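Long-range contacts in protein yxeP (Bacillus subtilis, PDB 1YSJ), which probably catalyses the deacetylation of N-acetylcysteine to cysteine and acetate, as a dinuclear metal hydrolase of the M20 peptidase family: residues A[65-70]-A[79-84]; A[92-97]-A[149-154]; A[125-130]-A[180-185]; A[363-368]-A[390-395]. The protein carries 1 engineered substitution. All blocks are in the same frame, centred on the assembly; numbering follows the deposited sequence.

Contact 1 (A[65-70]-A[79-84]); sequences EQIEIL and VIAEIK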
loop_
_atom_site.group_PDB
_atom_site.type_symbol
_atom_site.label_atom_id
_atom_site.label_comp_id
_atom_site.label_asym_id
_atom_site.label_seq_id
_atom_site.Cartn_x
_atom_site.Cartn_y
_atom_site.Cartn_z
ATOM N N GLU A 65 -41.575 -23.506 27.423
ATOM C CA GLU A 65 -42.014 -22.995 28.713
ATOM C C GLU A 65 -43.106 -21.938 28.583
ATOM O O GLU A 65 -43.357 -21.174 29.515
ATOM C CB GLU A 65 -40.818 -22.478 29.522
ATOM C CG GLU A 65 -39.818 -23.572 29.930
ATOM C CD GLU A 65 -40.485 -24.796 30.563
ATOM O OE1 GLU A 65 -41.229 -24.636 31.558
ATOM O OE2 GLU A 65 -40.262 -25.922 30.066
ATOM N N GLN A 66 -43.759 -21.921 27.419
ATOM C CA GLN A 66 -44.901 -21.035 27.127
ATOM C C GLN A 66 -44.590 -19.545 27.294
ATOM O O GLN A 66 -45.420 -18.766 27.773
ATOM C CB GLN A 66 -46.142 -21.442 27.935
ATOM C CG GLN A 66 -46.921 -22.621 27.348
ATOM C CD GLN A 66 -46.180 -23.945 27.447
ATOM O OE1 GLN A 66 -46.100 -24.696 26.473
ATOM N NE2 GLN A 66 -45.634 -24.237 28.625
ATOM N N ILE A 67 -43.384 -19.163 26.893
ATOM C CA ILE A 67 -42.993 -17.767 26.867
ATOM C C ILE A 67 -43.382 -17.212 25.502
ATOM O O ILE A 67 -42.980 -17.763 24.474
ATOM C CB ILE A 67 -41.477 -17.600 27.140
ATOM C CG1 ILE A 67 -41.131 -18.143 28.537
ATOM C CG2 ILE A 67 -41.054 -16.130 26.974
ATOM C CD1 ILE A 67 -39.649 -18.420 28.768
ATOM N N GLU A 68 -44.179 -16.143 25.501
ATOM C CA GLU A 68 -44.651 -15.523 24.263
ATOM C C GLU A 68 -43.495 -15.029 23.401
ATOM O O GLU A 68 -42.586 -14.350 23.879
ATOM C CB GLU A 68 -45.638 -14.378 24.544
ATOM C CG GLU A 68 -45.845 -13.428 23.352
ATOM C CD GLU A 68 -47.163 -12.661 23.376
ATOM O OE1 GLU A 68 -47.693 -12.372 24.473
ATOM O OE2 GLU A 68 -47.664 -12.334 22.279
ATOM N N ILE A 69 -43.541 -15.388 22.125
ATOM C CA ILE A 69 -42.585 -14.889 21.154
ATOM C C ILE A 69 -43.260 -13.854 20.258
ATOM O O ILE A 69 -44.324 -14.106 19.685
ATOM C CB ILE A 69 -41.922 -16.047 20.366
ATOM C CG1 ILE A 69 -40.764 -16.610 21.195
ATOM C CG2 ILE A 69 -41.407 -15.577 19.000
ATOM C CD1 ILE A 69 -40.636 -18.086 21.141
ATOM N N LEU A 70 -42.641 -12.678 20.181
ATOM C CA LEU A 70 -43.146 -11.584 19.359
ATOM C C LEU A 70 -42.893 -11.832 17.878
ATOM O O LEU A 70 -41.847 -12.356 17.485
ATOM C CB LEU A 70 -42.535 -10.247 19.804
ATOM C CG LEU A 70 -43.295 -9.417 20.852
ATOM C CD1 LEU A 70 -44.186 -10.249 21.784
ATOM C CD2 LEU A 70 -42.340 -8.545 21.659
ATOM N N VAL A 79 -34.534 -13.486 17.794
ATOM C CA VAL A 79 -35.792 -13.817 18.449
ATOM C C VAL A 79 -36.138 -12.722 19.439
ATOM O O VAL A 79 -35.286 -12.282 20.217
ATOM C CB VAL A 79 -35.715 -15.197 19.180
ATOM C CG1 VAL A 79 -37.049 -15.563 19.815
ATOM C CG2 VAL A 79 -35.280 -16.296 18.226
ATOM N N ILE A 80 -37.390 -12.275 19.389
ATOM C CA ILE A 80 -37.913 -11.316 20.350
ATOM C C ILE A 80 -39.009 -12.001 21.152
ATOM O O ILE A 80 -39.986 -12.495 20.593
ATOM C CB ILE A 80 -38.467 -10.029 19.670
ATOM C CG1 ILE A 80 -37.521 -9.518 18.563
ATOM C CG2 ILE A 80 -38.778 -8.946 20.719
ATOM C CD1 ILE A 80 -36.105 -9.098 19.024
ATOM N N ALA A 81 -38.826 -12.037 22.465
ATOM C CA ALA A 81 -39.787 -12.648 23.369
ATOM C C ALA A 81 -40.230 -11.625 24.410
ATOM O O ALA A 81 -39.608 -10.571 24.560
ATOM C CB ALA A 81 -39.177 -13.886 24.032
ATOM N N GLU A 82 -41.306 -11.937 25.127
ATOM C CA GLU A 82 -41.893 -10.994 26.071
ATOM C C GLU A 82 -42.550 -11.720 27.241
ATOM O O GLU A 82 -43.278 -12.693 27.046
ATOM C CB GLU A 82 -42.910 -10.100 25.345
ATOM C CG GLU A 82 -43.529 -8.993 26.186
ATOM C CD GLU A 82 -44.236 -7.932 25.345
ATOM O OE1 GLU A 82 -43.539 -7.131 24.681
ATOM O OE2 GLU A 82 -45.489 -7.888 25.362
ATOM N N ILE A 83 -42.272 -11.241 28.454
ATOM C CA ILE A 83 -42.946 -11.720 29.664
ATOM C C ILE A 83 -43.603 -10.548 30.384
ATOM O O ILE A 83 -42.928 -9.612 30.826
ATOM C CB ILE A 83 -41.984 -12.490 30.614
ATOM C CG1 ILE A 83 -41.551 -13.811 29.966
ATOM C CG2 ILE A 83 -42.647 -12.762 31.963
ATOM C CD1 ILE A 83 -40.324 -14.431 30.568
ATOM N N LYS A 84 -44.928 -10.608 30.481
ATOM C CA LYS A 84 -45.709 -9.559 31.124
ATOM C C LYS A 84 -45.952 -9.897 32.586
ATOM O O LYS A 84 -46.255 -11.039 32.928
ATOM C CB LYS A 84 -47.050 -9.362 30.408
ATOM C CG LYS A 84 -46.938 -9.238 28.894
ATOM C CD LYS A 84 -48.308 -9.203 28.229
ATOM C CE LYS A 84 -48.705 -7.793 27.832
ATOM N NZ LYS A 84 -47.903 -7.339 26.665
HETATM O O HOH W 1 -44.858 -14.761 27.885
HETATM O O HOH W 2 -46.320 -11.416 26.462
HETATM O O HOH W 3 -39.299 -13.007 17.185
#

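Contact 2 (A[92-97]-A[149-154]); sequences IAIRAD and VRFIFQ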
loop_
_atom_site.group_PDB
_atom_site.type_symbol
_atom_site.label_atom_id
_atom_site.label_comp_id
_atom_site.label_asym_id
_atom_site.label_seq_id
_atom_site.Cartn_x
_atom_site.Cartn_y
_atom_site.Cartn_z
ATOM N N ILE A 92 -39.163 -2.991 29.938
ATOM C CA ILE A 92 -37.698 -2.997 29.883
ATOM C C ILE A 92 -37.197 -4.158 29.031
ATOM O O ILE A 92 -37.924 -5.122 28.790
ATOM C CB ILE A 92 -37.032 -3.005 31.289
ATOM C CG1 ILE A 92 -37.384 -4.277 32.065
ATOM C CG2 ILE A 92 -37.405 -1.738 32.077
ATOM C CD1 ILE A 92 -36.373 -4.634 33.145
ATOM N N ALA A 93 -35.953 -4.064 28.572
ATOM C CA ALA A 93 -35.418 -5.059 27.664
ATOM C C ALA A 93 -34.147 -5.696 28.203
ATOM O O ALA A 93 -33.372 -5.053 28.908
ATOM C CB ALA A 93 -35.179 -4.451 26.279
ATOM N N ILE A 94 -33.959 -6.972 27.880
ATOM C CA ILE A 94 -32.737 -7.692 28.212
ATOM C C ILE A 94 -32.183 -8.329 26.933
ATOM O O ILE A 94 -32.889 -9.042 26.216
ATOM C CB ILE A 94 -32.958 -8.752 29.320
ATOM C CG1 ILE A 94 -33.417 -8.079 30.619
ATOM C CG2 ILE A 94 -31.670 -9.547 29.560
ATOM C CD1 ILE A 94 -33.861 -9.054 31.710
ATOM N N ARG A 95 -30.916 -8.062 26.655
ATOM C CA ARG A 95 -30.345 -8.391 25.366
ATOM C C ARG A 95 -29.250 -9.450 25.453
ATOM O O ARG A 95 -28.379 -9.387 26.324
ATOM C CB ARG A 95 -29.830 -7.109 24.700
ATOM C CG ARG A 95 -29.174 -7.281 23.334
ATOM C CD ARG A 95 -27.691 -7.615 23.468
ATOM N NE ARG A 95 -26.939 -7.127 22.323
ATOM C CZ ARG A 95 -25.622 -6.953 22.307
ATOM N NH1 ARG A 95 -24.893 -7.241 23.380
ATOM N NH2 ARG A 95 -25.038 -6.486 21.214
ATOM N N ALA A 96 -29.314 -10.416 24.538
ATOM C CA ALA A 96 -28.219 -11.358 24.287
ATOM C C ALA A 96 -27.878 -11.379 22.794
ATOM O O ALA A 96 -28.757 -11.205 21.950
ATOM C CB ALA A 96 -28.594 -12.759 24.763
ATOM N N ASP A 97 -26.605 -11.586 22.475
ATOM C CA ASP A 97 -26.154 -11.731 21.082
ATOM C C ASP A 97 -25.998 -13.202 20.707
ATOM O O ASP A 97 -25.577 -14.009 21.532
ATOM C CB ASP A 97 -24.854 -10.955 20.830
ATOM C CG ASP A 97 -23.916 -10.950 22.034
ATOM O OD1 ASP A 97 -24.060 -11.802 22.940
ATOM O OD2 ASP A 97 -23.025 -10.077 22.069
ATOM N N VAL A 149 -40.964 -7.436 30.625
ATOM C CA VAL A 149 -39.604 -7.651 30.157
ATOM C C VAL A 149 -39.628 -8.177 28.727
ATOM O O VAL A 149 -40.210 -9.228 28.438
ATOM C CB VAL A 149 -38.793 -8.611 31.067
ATOM C CG1 VAL A 149 -37.354 -8.707 30.579
ATOM C CG2 VAL A 149 -38.822 -8.138 32.517
ATOM N N ARG A 150 -38.999 -7.425 27.835
ATOM C CA ARG A 150 -38.819 -7.849 26.461
ATOM C C ARG A 150 -37.418 -8.454 26.307
ATOM O O ARG A 150 -36.425 -7.850 26.715
ATOM C CB ARG A 150 -39.017 -6.661 25.529
ATOM C CG ARG A 150 -39.365 -7.030 24.105
ATOM C CD ARG A 150 -39.854 -5.809 23.349
ATOM N NE ARG A 150 -41.218 -5.450 23.727
ATOM C CZ ARG A 150 -41.824 -4.314 23.388
ATOM N NH1 ARG A 150 -41.184 -3.398 22.666
ATOM N NH2 ARG A 150 -43.076 -4.090 23.779
ATOM N N PHE A 151 -37.346 -9.658 25.744
ATOM C CA PHE A 151 -36.065 -10.326 25.519
ATOM C C PHE A 151 -35.637 -10.209 24.062
ATOM O O PHE A 151 -36.406 -10.501 23.143
ATOM C CB PHE A 151 -36.126 -11.795 25.955
ATOM C CG PHE A 151 -36.385 -11.972 27.420
ATOM C CD1 PHE A 151 -37.690 -11.973 27.915
ATOM C CD2 PHE A 151 -35.327 -12.122 28.311
ATOM C CE1 PHE A 151 -37.934 -12.129 29.273
ATOM C CE2 PHE A 151 -35.562 -12.277 29.671
ATOM C CZ PHE A 151 -36.868 -12.278 30.155
ATOM N N ILE A 152 -34.397 -9.776 23.873
ATOM C CA ILE A 152 -33.835 -9.522 22.558
ATOM C C ILE A 152 -32.676 -10.484 22.310
ATOM O O ILE A 152 -31.631 -10.409 22.965
ATOM C CB ILE A 152 -33.357 -8.043 22.429
ATOM C CG1 ILE A 152 -34.537 -7.088 22.621
ATOM C CG2 ILE A 152 -32.670 -7.794 21.082
ATOM C CD1 ILE A 152 -34.137 -5.645 22.855
ATOM N N PHE A 153 -32.882 -11.402 21.375
ATOM C CA PHE A 153 -31.821 -12.293 20.939
ATOM C C PHE A 153 -31.346 -11.792 19.582
ATOM O O PHE A 153 -31.951 -12.055 18.548
ATOM C CB PHE A 153 -32.291 -13.756 20.931
ATOM C CG PHE A 153 -32.674 -14.269 22.300
ATOM C CD1 PHE A 153 -33.983 -14.147 22.766
ATOM C CD2 PHE A 153 -31.722 -14.852 23.129
ATOM C CE1 PHE A 153 -34.342 -14.605 24.029
ATOM C CE2 PHE A 153 -32.069 -15.317 24.404
ATOM C CZ PHE A 153 -33.383 -15.192 24.852
ATOM N N GLN A 154 -30.254 -11.040 19.623
ATOM C CA GLN A 154 -29.834 -10.194 18.528
ATOM C C GLN A 154 -28.820 -10.868 17.605
ATOM O O GLN A 154 -27.800 -11.383 18.069
ATOM C CB GLN A 154 -29.242 -8.898 19.099
ATOM C CG GLN A 154 -28.633 -7.974 18.058
ATOM C CD GLN A 154 -27.555 -7.083 18.619
ATOM O OE1 GLN A 154 -27.785 -6.332 19.573
ATOM N NE2 GLN A 154 -26.366 -7.144 18.021
#

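Contact 3 (A[125-130]-A[180-185]); sequences DFHTAS and GMHNKP. With NI (nickel (II) ion), chain C.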
loop_
_atom_site.group_PDB
_atom_site.type_symbol
_atom_site.label_atom_id
_atom_site.label_comp_id
_atom_site.label_asym_id
_atom_site.label_seq_id
_atom_site.Cartn_x
_atom_site.Cartn_y
_atom_site.Cartn_z
ATOM N N ASP A 125 -22.880 -17.978 22.769
ATOM C CA ASP A 125 -23.642 -19.157 23.144
ATOM C C ASP A 125 -24.003 -19.086 24.637
ATOM O O ASP A 125 -25.162 -19.289 25.009
ATOM C CB ASP A 125 -22.872 -20.448 22.801
ATOM C CG ASP A 125 -21.456 -20.478 23.376
ATOM O OD1 ASP A 125 -20.844 -19.406 23.569
ATOM O OD2 ASP A 125 -20.942 -21.589 23.623
ATOM N N PHE A 126 -23.006 -18.768 25.471
ATOM C CA PHE A 126 -23.208 -18.498 26.898
ATOM C C PHE A 126 -24.209 -17.371 27.179
ATOM O O PHE A 126 -25.106 -17.544 28.004
ATOM C CB PHE A 126 -21.869 -18.225 27.597
ATOM C CG PHE A 126 -22.003 -17.580 28.953
ATOM C CD1 PHE A 126 -22.400 -18.324 30.060
ATOM C CD2 PHE A 126 -21.718 -16.225 29.124
ATOM C CE1 PHE A 126 -22.525 -17.729 31.313
ATOM C CE2 PHE A 126 -21.839 -15.619 30.374
ATOM C CZ PHE A 126 -22.244 -16.374 31.471
ATOM N N HIS A 127 -24.054 -16.227 26.510
ATOM C CA HIS A 127 -24.979 -15.101 26.694
ATOM C C HIS A 127 -26.413 -15.521 26.406
ATOM O O HIS A 127 -27.317 -15.224 27.191
ATOM C CB HIS A 127 -24.620 -13.901 25.809
ATOM C CG HIS A 127 -23.246 -13.358 26.043
ATOM N ND1 HIS A 127 -22.540 -12.686 25.069
ATOM C CD2 HIS A 127 -22.441 -13.399 27.131
ATOM C CE1 HIS A 127 -21.362 -12.329 25.550
ATOM N NE2 HIS A 127 -21.276 -12.756 26.797
ATOM N N THR A 128 -26.598 -16.216 25.281
ATOM C CA THR A 128 -27.907 -16.688 24.836
ATOM C C THR A 128 -28.551 -17.644 25.840
ATOM O O THR A 128 -29.676 -17.404 26.284
ATOM C CB THR A 128 -27.819 -17.338 23.425
ATOM O OG1 THR A 128 -27.443 -16.336 22.469
ATOM C CG2 THR A 128 -29.152 -17.963 23.010
ATOM N N ALA A 129 -27.836 -18.706 26.203
ATOM C CA ALA A 129 -28.343 -19.690 27.166
ATOM C C ALA A 129 -28.691 -19.068 28.526
ATOM O O ALA A 129 -29.718 -19.407 29.110
ATOM C CB ALA A 129 -27.363 -20.838 27.334
ATOM N N SER A 130 -27.845 -18.151 29.001
ATOM C CA SER A 130 -28.078 -17.411 30.250
ATOM C C SER A 130 -29.382 -16.631 30.233
ATOM O O SER A 130 -30.175 -16.732 31.169
ATOM C CB SER A 130 -26.928 -16.442 30.538
ATOM O OG SER A 130 -25.745 -17.132 30.896
ATOM N N GLY A 180 -27.751 -5.599 29.346
ATOM C CA GLY A 180 -26.972 -6.598 28.639
ATOM C C GLY A 180 -25.731 -6.994 29.402
ATOM O O GLY A 180 -25.378 -6.379 30.408
HETATM N N MSE A 181 -25.074 -8.039 28.924
HETATM C CA MSE A 181 -23.845 -8.488 29.530
HETATM C C MSE A 181 -22.835 -8.830 28.456
HETATM O O MSE A 181 -23.189 -9.074 27.299
HETATM C CB MSE A 181 -24.095 -9.719 30.407
HETATM C CG MSE A 181 -23.733 -11.044 29.747
HETATM SE SE MSE A 181 -24.330 -12.593 30.735
HETATM C CE MSE A 181 -26.009 -12.827 29.878
ATOM N N HIS A 182 -21.569 -8.835 28.852
ATOM C CA HIS A 182 -20.580 -9.592 28.122
ATOM C C HIS A 182 -19.748 -10.396 29.107
ATOM O O HIS A 182 -19.340 -9.883 30.152
ATOM C CB HIS A 182 -19.693 -8.704 27.259
ATOM C CG HIS A 182 -19.142 -9.414 26.064
ATOM N ND1 HIS A 182 -18.163 -10.381 26.160
ATOM C CD2 HIS A 182 -19.457 -9.324 24.751
ATOM C CE1 HIS A 182 -17.893 -10.850 24.954
ATOM N NE2 HIS A 182 -18.664 -10.224 24.082
ATOM N N ASN A 183 -19.517 -11.662 28.770
ATOM C CA ASN A 183 -18.634 -12.511 29.554
ATOM C C ASN A 183 -17.258 -11.863 29.652
ATOM O O ASN A 183 -16.794 -11.228 28.702
ATOM C CB ASN A 183 -18.544 -13.917 28.945
ATOM C CG ASN A 183 -17.767 -13.943 27.640
ATOM O OD1 ASN A 183 -16.540 -14.037 27.633
ATOM N ND2 ASN A 183 -18.481 -13.855 26.530
ATOM N N LYS A 184 -16.628 -12.004 30.809
ATOM C CA LYS A 184 -15.314 -11.436 31.043
ATOM C C LYS A 184 -14.416 -12.532 31.610
ATOM O O LYS A 184 -14.490 -12.838 32.802
ATOM C CB LYS A 184 -15.409 -10.237 31.989
ATOM C CG LYS A 184 -14.267 -9.223 31.871
ATOM C CD LYS A 184 -14.392 -8.392 30.594
ATOM C CE LYS A 184 -13.479 -7.175 30.609
ATOM N NZ LYS A 184 -12.062 -7.529 30.383
ATOM N N PRO A 185 -13.580 -13.142 30.748
ATOM C CA PRO A 185 -12.747 -14.298 31.117
ATOM C C PRO A 185 -11.791 -14.060 32.286
ATOM O O PRO A 185 -11.452 -15.009 32.996
ATOM C CB PRO A 185 -11.961 -14.603 29.830
ATOM C CG PRO A 185 -12.102 -13.381 28.973
ATOM C CD PRO A 185 -13.407 -12.770 29.330
HETATM NI NI NI C . -19.000 -10.726 21.970
HETATM O O HOH W 4 -18.288 -9.337 20.915
HETATM O O HOH W 5 -20.758 -9.284 22.019
#

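Contact 4 (A[363-368]-A[390-395]); sequences VWMGTN and QYFAEL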
loop_
_atom_site.group_PDB
_atom_site.type_symbol
_atom_site.label_atom_id
_atom_site.label_comp_id
_atom_site.label_asym_id
_atom_site.label_seq_id
_atom_site.Cartn_x
_atom_site.Cartn_y
_atom_site.Cartn_z
ATOM N N VAL A 363 -23.081 -4.913 31.736
ATOM C CA VAL A 363 -22.162 -5.414 32.766
ATOM C C VAL A 363 -21.201 -6.499 32.271
ATOM O O VAL A 363 -21.486 -7.198 31.291
ATOM C CB VAL A 363 -22.920 -5.940 34.017
ATOM C CG1 VAL A 363 -23.689 -4.820 34.691
ATOM C CG2 VAL A 363 -23.847 -7.106 33.661
ATOM N N TRP A 364 -20.064 -6.630 32.958
ATOM C CA TRP A 364 -19.173 -7.770 32.763
ATOM C C TRP A 364 -19.685 -8.954 33.572
ATOM O O TRP A 364 -20.002 -8.812 34.754
ATOM C CB TRP A 364 -17.738 -7.463 33.210
ATOM C CG TRP A 364 -16.995 -6.358 32.482
ATOM C CD1 TRP A 364 -16.131 -5.457 33.044
ATOM C CD2 TRP A 364 -17.019 -6.057 31.072
ATOM N NE1 TRP A 364 -15.625 -4.613 32.084
ATOM C CE2 TRP A 364 -16.153 -4.955 30.867
ATOM C CE3 TRP A 364 -17.685 -6.605 29.970
ATOM C CZ2 TRP A 364 -15.935 -4.394 29.603
ATOM C CZ3 TRP A 364 -17.474 -6.042 28.712
ATOM C CH2 TRP A 364 -16.605 -4.947 28.542
HETATM N N MSE A 365 -19.764 -10.120 32.937
HETATM C CA MSE A 365 -20.083 -11.354 33.642
HETATM C C MSE A 365 -18.812 -12.192 33.792
HETATM O O MSE A 365 -18.273 -12.693 32.802
HETATM C CB MSE A 365 -21.166 -12.132 32.887
HETATM C CG MSE A 365 -21.745 -13.345 33.632
HETATM SE SE MSE A 365 -22.550 -12.942 35.381
HETATM C CE MSE A 365 -23.865 -11.543 34.851
ATOM N N GLY A 366 -18.330 -12.331 35.025
ATOM C CA GLY A 366 -17.155 -13.156 35.304
ATOM C C GLY A 366 -17.372 -14.590 34.859
ATOM O O GLY A 366 -18.399 -15.190 35.174
ATOM N N THR A 367 -16.418 -15.136 34.109
ATOM C CA THR A 367 -16.544 -16.507 33.599
ATOM C C THR A 367 -15.296 -17.362 33.800
ATOM O O THR A 367 -15.250 -18.495 33.333
ATOM C CB THR A 367 -16.943 -16.552 32.099
ATOM O OG1 THR A 367 -16.071 -15.706 31.339
ATOM C CG2 THR A 367 -18.397 -16.114 31.900
ATOM N N ASN A 368 -14.294 -16.820 34.490
ATOM C CA ASN A 368 -13.070 -17.558 34.800
ATOM C C ASN A 368 -12.533 -18.317 33.577
ATOM O O ASN A 368 -12.434 -19.548 33.583
ATOM C CB ASN A 368 -13.309 -18.493 36.000
ATOM C CG ASN A 368 -12.084 -19.324 36.370
ATOM O OD1 ASN A 368 -12.193 -20.533 36.589
ATOM N ND2 ASN A 368 -10.917 -18.682 36.442
ATOM N N GLN A 390 -29.727 -15.894 36.965
ATOM C CA GLN A 390 -30.273 -15.388 38.225
ATOM C C GLN A 390 -30.091 -13.878 38.374
ATOM O O GLN A 390 -30.999 -13.184 38.846
ATOM C CB GLN A 390 -29.627 -16.096 39.420
ATOM C CG GLN A 390 -29.882 -17.595 39.509
ATOM C CD GLN A 390 -29.379 -18.204 40.816
ATOM O OE1 GLN A 390 -29.869 -19.247 41.256
ATOM N NE2 GLN A 390 -28.406 -17.550 41.446
ATOM N N TYR A 391 -28.920 -13.380 37.978
ATOM C CA TYR A 391 -28.603 -11.959 38.093
ATOM C C TYR A 391 -29.584 -11.066 37.333
ATOM O O TYR A 391 -30.099 -10.091 37.884
ATOM C CB TYR A 391 -27.174 -11.673 37.617
ATOM C CG TYR A 391 -26.793 -10.215 37.721
ATOM C CD1 TYR A 391 -26.459 -9.651 38.953
ATOM C CD2 TYR A 391 -26.784 -9.393 36.589
ATOM C CE1 TYR A 391 -26.117 -8.305 39.059
ATOM C CE2 TYR A 391 -26.440 -8.048 36.682
ATOM C CZ TYR A 391 -26.108 -7.511 37.922
ATOM O OH TYR A 391 -25.765 -6.184 38.030
ATOM N N PHE A 392 -29.828 -11.403 36.070
ATOM C CA PHE A 392 -30.695 -10.606 35.214
ATOM C C PHE A 392 -32.172 -10.770 35.555
ATOM O O PHE A 392 -32.971 -9.865 35.307
ATOM C CB PHE A 392 -30.420 -10.901 33.738
ATOM C CG PHE A 392 -29.211 -10.192 33.206
ATOM C CD1 PHE A 392 -27.954 -10.791 33.261
ATOM C CD2 PHE A 392 -29.321 -8.913 32.674
ATOM C CE1 PHE A 392 -26.830 -10.128 32.783
ATOM C CE2 PHE A 392 -28.196 -8.238 32.182
ATOM C CZ PHE A 392 -26.954 -8.842 32.240
ATOM N N ALA A 393 -32.528 -11.917 36.130
ATOM C CA ALA A 393 -33.877 -12.127 36.650
ATOM C C ALA A 393 -34.131 -11.223 37.856
ATOM O O ALA A 393 -35.200 -10.620 37.972
ATOM C CB ALA A 393 -34.091 -13.588 37.012
ATOM N N GLU A 394 -33.141 -11.115 38.740
ATOM C CA GLU A 394 -33.286 -10.283 39.929
ATOM C C GLU A 394 -33.182 -8.800 39.589
ATOM O O GLU A 394 -33.912 -7.979 40.151
ATOM C CB GLU A 394 -32.264 -10.672 41.001
ATOM C CG GLU A 394 -32.667 -10.269 42.415
ATOM C CD GLU A 394 -33.946 -10.955 42.902
ATOM O OE1 GLU A 394 -34.174 -12.142 42.563
ATOM O OE2 GLU A 394 -34.719 -10.302 43.637
ATOM N N LEU A 395 -32.289 -8.470 38.658
ATOM C CA LEU A 395 -32.146 -7.107 38.150
ATOM C C LEU A 395 -33.447 -6.599 37.526
ATOM O O LEU A 395 -33.872 -5.481 37.809
ATOM C CB LEU A 395 -30.994 -7.022 37.142
ATOM C CG LEU A 395 -30.663 -5.658 36.529
ATOM C CD1 LEU A 395 -30.147 -4.677 37.582
ATOM C CD2 LEU A 395 -29.659 -5.812 35.406
#

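Contact 1 (A[65-70]-A[79-84])
Leu70 lies against Ile80 and Glu82. Its CD2 methyl sits 3.7 Å from CG2 of Ile80 and 3.5 Å from OE1 of Glu82, while its CD1 packs on CB of Glu82. Ile69 faces the other way. Its CG1 touches CG1 of Val79 and CB of Ala81. Ile67 joins that apolar side, with CG2 at 3.8 Å from CG1 of Ile83. In Ile67 this methyl is anti to the backbone N (CG1 at chi1 -61°), which carries it across to the strand. Two backbone bonds hold the two segments together. The amide of Leu70 reaches Ile80 O with N to O 2.7 Å, and the amide of Glu82 reaches Glu68 O with N to O 3.0 Å. Both are somewhat bent. Water takes over where the backbones part. One molecule accepts from Glu68 N and donates to Glu82 O; another accepts from Ile80 N and donates to Leu70 O. Each oxygen of the Glu82 carboxylate has a cationic partner: OE2 meets NZ of Lys84 at 2.8 Å, and OE1 forms a salt bridge with Arg150. Helix 52-64 covers Ile69, and helix 124-139 covers Ile67 and Ile83. At the start of segment 65-70, Gln66 ends helix 52-64 as the C-prime residue of a Schellman motif. The arrangement is a short, loosely paired antiparallel beta hairpin, whose strand 68-69 forms one edge of the mixed sheet.

Contact 2 (A[92-97]-A[149-154])
Ile94 packs on Val149, with CD1 3.7 Å from CG1 of Val149, and runs beside Phe151 in the same direction. These two segments are neighbouring parallel strands of the mixed sheet, joined by a beta-alpha-beta crossover through helix 124-139. On the same face Ile92 meets Val149, and CB of Ala96 touches CD2 of Phe153. CG1 of Val149 also lies over one face of the Phe151 ring, toward its rim. Helices 124-139 and 384-402 cover this side. On the other face CD1 of Ile152 reaches CB of Ala93 at 3.8 Å. Five backbone bonds run between the strands, from Arg150 N to Ile92 O at 2.7 Å through to Gln154 N to Ala96 O at 2.8 Å. The polar edge lies at the C-terminal end. Arg95 has CG anti to the backbone N (chi1 179°) and bends at chi2 (-86°), which brings the edge of its guanidinium to Gln154 OE1. Glu349 and Asp350 form salt bridges with NH2, and Tyr354 also bonds to Gln154 OE1. A leucine in place of Arg95 would probably leave the carboxylates of Glu349 and Asp350 without this positive mate and the Gln154 amide less firmly fixed. Asp97, two residues further on, hydrogen-bonds through OD1 to ND1 of His127 beside the nickel site. Arg95 grips one oxygen side-on: NE lies 3.0 Å and NH2 3.2 Å from Gln154 OE1, both above the same face of the amide.

Contact 3 (A[125-130]-A[180-185])
His127 has CG anti to its carbonyl carbon (chi1 -59°), and His182 has CG anti to its backbone N (chi1 -153°). These torsions bring the edge of His127 to the face of His182, a T-shaped pair. Their centroids are 4.6 Å apart, and CE1 of His127 sits over the centre of the His182 face. This is helix-on-sheet packing at the dinuclear nickel site: helix 124-139 lies against strand 175-184. NE2 of His182 binds nickel at 2.2 Å, and Cys122, His124 and two waters complete that ion's ligands. Its other nitrogen, ND1, donates to a lone pair of Asn183 O, which fixes the ring's rotation. Away from the metal, SE of selenomethionine Met181 makes a Met-aromatic contact with Phe126, 3.9 Å from CE2. An alanine in place of His127 would probably leave the backbone N-H of Asn183 and Asp97 OD1 without this partner and open a gap beside the His182 ring. Asn183 N donates to His127 NE2 at 2.9 Å, 18° out of the imidazole plane.

Contact 4 (A[363-368]-A[390-395])
Strand 363-366 and helix 390-395 run roughly antiparallel, their directions 144° apart and their axes 12.0 Å from each other. That spacing leaves the bridging to side chains, and no hydrogen bond crosses. The contact is alpha/beta layer packing, in which helix 384-402 lies against the mixed sheet. Val363 and Met365, two residues apart on the strand, meet Tyr391 and Phe392 on the helix. Val363 approaches Phe392 from the opposite direction, and its CG2 lies 3.8 Å from CZ of Phe392. The same methyl touches CE2 of Tyr391 at 4.1 Å. Tyr391 CD2 lies over one face of the Phe392 ring, offset toward its rim. The Tyr391 ring points toward the strand. Its hydroxyl is hydrogen-bonded to Ala328 O. Met181 of strand 175-184 also packs on Phe392. Selenomethionine Met365 bends at chi2 (58°) and chi3 (55°), which brings CE to both rings, 4.0 Å from Tyr391 CD2 and 3.9 Å from Phe392 CE1.

All four contacts belong to the same mixed sheet, and all are largely buried. Contact 1 forms its edge, where water fills in between backbones, and is the one with an exposed residue among those that touch. Contact 2 lies further in, with a regular parallel pairing. They share a border, since strand 79-84 pairs with strand 148-154. Contacts 3 and 4 set helices against the sheet, and every touching residue in them is buried. Their strands, 175-184 and 360-366, are neighbours and bond through His182 and Met365. Contact 4 is apolar between its two segments, while contact 3 is polar and metal-bound on one side. Contacts 2 and 3 meet beside the nickel site, through an aspartate and a histidine. Contact 1 is remote from it.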